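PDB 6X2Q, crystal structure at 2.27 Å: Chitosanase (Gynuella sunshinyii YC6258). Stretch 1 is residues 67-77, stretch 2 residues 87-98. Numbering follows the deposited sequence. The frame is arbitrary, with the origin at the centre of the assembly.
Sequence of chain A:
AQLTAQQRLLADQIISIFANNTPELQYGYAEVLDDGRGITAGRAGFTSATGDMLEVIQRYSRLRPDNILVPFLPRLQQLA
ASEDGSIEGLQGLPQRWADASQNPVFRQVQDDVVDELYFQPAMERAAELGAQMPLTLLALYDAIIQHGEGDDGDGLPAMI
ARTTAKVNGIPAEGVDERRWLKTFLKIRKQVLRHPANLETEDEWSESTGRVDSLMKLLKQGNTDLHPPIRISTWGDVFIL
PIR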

# COMPACT_ATOMS: atom_id res chain seq x y z
N ASN A 67 1.71 -13.85 -23.32
CA ASN A 67 1.13 -14.27 -22.02
C ASN A 67 -0.38 -14.07 -22.08
O ASN A 67 -0.83 -13.31 -22.90
CB ASN A 67 1.82 -13.62 -20.83
CG ASN A 67 1.50 -12.16 -20.71
OD1 ASN A 67 0.39 -11.80 -20.38
ND2 ASN A 67 2.45 -11.31 -20.97
N ILE A 68 -1.12 -14.73 -21.21
CA ILE A 68 -2.57 -14.64 -21.22
C ILE A 68 -3.12 -13.25 -20.89
O ILE A 68 -4.31 -13.01 -21.09
CB ILE A 68 -3.10 -15.70 -20.24
CG1 ILE A 68 -2.56 -15.40 -18.83
CG2 ILE A 68 -2.68 -17.09 -20.71
CD1 ILE A 68 -2.93 -16.43 -17.77
N LEU A 69 -2.30 -12.31 -20.40
CA LEU A 69 -2.78 -10.98 -20.06
C LEU A 69 -2.58 -9.96 -21.17
O LEU A 69 -3.10 -8.84 -21.06
CB LEU A 69 -2.10 -10.46 -18.78
CG LEU A 69 -2.33 -11.25 -17.50
CD1 LEU A 69 -1.39 -10.76 -16.42
CD2 LEU A 69 -3.76 -11.12 -17.05
N VAL A 70 -1.85 -10.32 -22.22
CA VAL A 70 -1.56 -9.35 -23.29
C VAL A 70 -2.82 -8.77 -23.92
O VAL A 70 -2.81 -7.58 -24.28
CB VAL A 70 -0.60 -9.98 -24.31
CG1 VAL A 70 -0.25 -8.97 -25.39
CG2 VAL A 70 0.66 -10.46 -23.61
N PRO A 71 -3.90 -9.53 -24.14
CA PRO A 71 -5.05 -8.93 -24.85
C PRO A 71 -5.66 -7.73 -24.12
O PRO A 71 -6.39 -6.95 -24.74
CB PRO A 71 -6.05 -10.10 -24.94
CG PRO A 71 -5.20 -11.32 -24.87
CD PRO A 71 -4.13 -10.96 -23.89
N PHE A 72 -5.38 -7.55 -22.83
CA PHE A 72 -5.95 -6.43 -22.10
C PHE A 72 -5.12 -5.16 -22.20
O PHE A 72 -5.59 -4.11 -21.77
CB PHE A 72 -6.17 -6.83 -20.65
CG PHE A 72 -7.10 -8.00 -20.48
CD1 PHE A 72 -8.48 -7.84 -20.54
CD2 PHE A 72 -6.60 -9.28 -20.29
CE1 PHE A 72 -9.36 -8.93 -20.40
CE2 PHE A 72 -7.46 -10.39 -20.14
CZ PHE A 72 -8.85 -10.20 -20.20
N LEU A 73 -3.93 -5.22 -22.80
CA LEU A 73 -3.06 -4.05 -22.82
C LEU A 73 -3.68 -2.82 -23.50
O LEU A 73 -3.57 -1.72 -22.93
CB LEU A 73 -1.73 -4.42 -23.48
CG LEU A 73 -0.74 -5.09 -22.52
CD1 LEU A 73 0.51 -5.51 -23.29
CD2 LEU A 73 -0.39 -4.11 -21.41
N PRO A 74 -4.31 -2.92 -24.67
CA PRO A 74 -5.02 -1.74 -25.21
C PRO A 74 -6.04 -1.15 -24.24
O PRO A 74 -6.04 0.06 -24.01
CB PRO A 74 -5.68 -2.30 -26.48
CG PRO A 74 -4.79 -3.41 -26.90
CD PRO A 74 -4.38 -4.06 -25.61
N ARG A 75 -6.91 -1.99 -23.67
CA ARG A 75 -7.95 -1.48 -22.78
C ARG A 75 -7.36 -0.86 -21.52
O ARG A 75 -7.70 0.27 -21.15
CB ARG A 75 -8.92 -2.61 -22.43
CG ARG A 75 -10.22 -2.15 -21.80
CD ARG A 75 -10.70 -0.81 -22.37
NE ARG A 75 -11.88 -0.33 -21.65
CZ ARG A 75 -12.27 0.94 -21.60
NH1 ARG A 75 -11.59 1.89 -22.23
NH2 ARG A 75 -13.35 1.25 -20.91
N LEU A 76 -6.45 -1.59 -20.85
CA LEU A 76 -5.74 -1.04 -19.70
C LEU A 76 -5.05 0.27 -20.03
O LEU A 76 -5.08 1.22 -19.24
CB LEU A 76 -4.73 -2.07 -19.19
CG LEU A 76 -5.35 -3.37 -18.72
CD1 LEU A 76 -4.26 -4.35 -18.30
CD2 LEU A 76 -6.35 -3.15 -17.60
N GLN A 77 -4.44 0.35 -21.22
CA GLN A 77 -3.84 1.60 -21.66
C GLN A 77 -4.86 2.73 -21.66
O GLN A 77 -4.60 3.83 -21.16
CB GLN A 77 -3.23 1.43 -23.05
CG GLN A 77 -1.71 1.57 -23.10
CD GLN A 77 -1.11 0.98 -24.38
OE1 GLN A 77 -1.82 0.79 -25.38
NE2 GLN A 77 0.19 0.72 -24.36
N ILE A 87 -14.86 -1.37 -15.72
CA ILE A 87 -14.28 -2.70 -15.88
C ILE A 87 -14.74 -3.34 -17.18
O ILE A 87 -14.90 -4.57 -17.27
CB ILE A 87 -14.60 -3.60 -14.67
CG1 ILE A 87 -16.10 -3.87 -14.55
CG2 ILE A 87 -14.04 -2.97 -13.38
CD1 ILE A 87 -16.42 -5.05 -13.65
N GLU A 88 -14.95 -2.53 -18.21
CA GLU A 88 -15.20 -3.00 -19.57
C GLU A 88 -14.06 -2.55 -20.48
O GLU A 88 -13.61 -1.40 -20.40
CB GLU A 88 -16.54 -2.47 -20.10
N GLY A 89 -13.56 -3.46 -21.32
CA GLY A 89 -13.94 -4.86 -21.31
C GLY A 89 -12.78 -5.66 -20.74
O GLY A 89 -11.89 -6.13 -21.46
N LEU A 90 -12.76 -5.78 -19.42
CA LEU A 90 -11.76 -6.56 -18.73
C LEU A 90 -12.29 -7.92 -18.34
O LEU A 90 -11.74 -8.56 -17.44
CB LEU A 90 -11.27 -5.81 -17.49
CG LEU A 90 -10.72 -4.41 -17.76
CD1 LEU A 90 -10.33 -3.73 -16.46
CD2 LEU A 90 -9.52 -4.50 -18.72
N GLN A 91 -13.37 -8.36 -18.99
CA GLN A 91 -13.98 -9.64 -18.66
C GLN A 91 -12.93 -10.73 -18.80
O GLN A 91 -12.25 -10.83 -19.82
CB GLN A 91 -15.18 -9.91 -19.56
N GLY A 92 -12.78 -11.54 -17.75
CA GLY A 92 -11.78 -12.58 -17.72
C GLY A 92 -10.45 -12.17 -17.13
O GLY A 92 -9.65 -13.05 -16.78
N LEU A 93 -10.18 -10.86 -17.00
CA LEU A 93 -8.92 -10.41 -16.41
C LEU A 93 -8.69 -10.95 -15.00
O LEU A 93 -7.60 -11.48 -14.75
CB LEU A 93 -8.84 -8.87 -16.43
CG LEU A 93 -7.55 -8.28 -15.88
CD1 LEU A 93 -6.40 -9.05 -16.43
CD2 LEU A 93 -7.38 -6.81 -16.24
N PRO A 94 -9.64 -10.86 -14.05
CA PRO A 94 -9.39 -11.46 -12.73
C PRO A 94 -8.88 -12.88 -12.79
O PRO A 94 -7.87 -13.21 -12.14
CB PRO A 94 -10.77 -11.38 -12.05
CG PRO A 94 -11.39 -10.17 -12.65
CD PRO A 94 -10.93 -10.13 -14.07
N GLN A 95 -9.53 -13.75 -13.56
CA GLN A 95 -9.09 -15.14 -13.61
C GLN A 95 -7.70 -15.25 -14.19
O GLN A 95 -6.87 -16.02 -13.68
CB GLN A 95 -10.08 -15.99 -14.40
CG GLN A 95 -9.88 -17.50 -14.18
CD GLN A 95 -10.39 -17.99 -12.83
OE1 GLN A 95 -9.85 -17.63 -11.78
NE2 GLN A 95 -11.43 -18.83 -12.85
N ARG A 96 -7.40 -14.47 -15.23
CA ARG A 96 -6.08 -14.56 -15.86
C ARG A 96 -4.98 -14.06 -14.93
O ARG A 96 -3.89 -14.66 -14.87
CB ARG A 96 -6.10 -13.80 -17.18
CG ARG A 96 -7.18 -14.30 -18.15
CD ARG A 96 -6.67 -14.48 -19.57
NE ARG A 96 -7.65 -15.13 -20.45
CZ ARG A 96 -7.43 -15.42 -21.73
NH1 ARG A 96 -6.27 -15.13 -22.30
NH2 ARG A 96 -8.38 -16.01 -22.45
N TRP A 97 -5.24 -12.98 -14.19
CA TRP A 97 -4.30 -12.50 -13.18
C TRP A 97 -3.99 -13.57 -12.15
O TRP A 97 -2.82 -13.81 -11.81
CB TRP A 97 -4.85 -11.25 -12.49
CG TRP A 97 -3.86 -10.64 -11.53
CD1 TRP A 97 -3.54 -11.10 -10.28
CD2 TRP A 97 -3.05 -9.49 -11.75
NE1 TRP A 97 -2.60 -10.29 -9.71
CE2 TRP A 97 -2.27 -9.30 -10.60
CE3 TRP A 97 -2.92 -8.58 -12.81
CZ2 TRP A 97 -1.36 -8.25 -10.47
CZ3 TRP A 97 -2.02 -7.54 -12.69
CH2 TRP A 97 -1.25 -7.38 -11.52
N ALA A 98 -5.04 -14.23 -11.63
CA ALA A 98 -4.83 -15.34 -10.70
C ALA A 98 -3.94 -16.43 -11.32
O ALA A 98 -3.02 -16.94 -10.68
CB ALA A 98 -6.17 -15.91 -10.26

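Residues 67-77 and 87-98 of the chitosanase pack side by side in opposite senses, burying 620 Å² in total: Ile68 lies nearest Arg96 (CA to CA 6.4 Å), Phe72 nearest Leu90 (CA to CA 6.7 Å) and Arg75 nearest Gly89 (CA to CA 7.0 Å). Arg96, Phe72 and Leu69 cover the most surface. Phe72 (chi1 m) points toward the second stretch and fills the bend that leads into its helix. Leu93 lies over one face of the ring, its CB 4.0 Å from the ring centroid and 12° off the normal, a CH-pi contact. The ring edge meets backbone: Phe72 CZ is 3.5 Å from Gln91 O, and CD1 is 3.9 Å from Gly89 O. Gln91 lies in the type II turn from Leu90 to Leu93, closed by the hydrogen bond from Leu93 N to Leu90 O at 2.8 Å; Gly92, the N-cap, has a positive phi at which a CB would jam against the preceding carbonyl.

Arg96 lies across the start of the first stretch, its CD 4.2 Å from Phe72 CE2, and its NH1 donates a hydrogen bond to Ile68 O at 3.1 Å. The acceptor lies near the guanidinium plane, where the N-H bonds point. Nearer the Arg96 backbone, Leu69 CD2 packs 3.4 Å from Leu93 CD1 and 3.6 Å from Arg96 CB. Leu69 N donates a hydrogen bond to Asn67 OD1 at 2.7 Å, within the type I turn that starts the stretch.

At the other end, Arg75 grips one carbonyl with two donors: NE to Glu88 O is 2.4 Å, very short, and NH2 to Glu88 O is 2.7 Å. That carbonyl belongs to the cis peptide before Gly89. Four residues after Phe72, Leu76 CD2 meets Leu90 CD2 at 3.6 Å and Leu93 CD2 at 4.0 Å, extending the apolar layer.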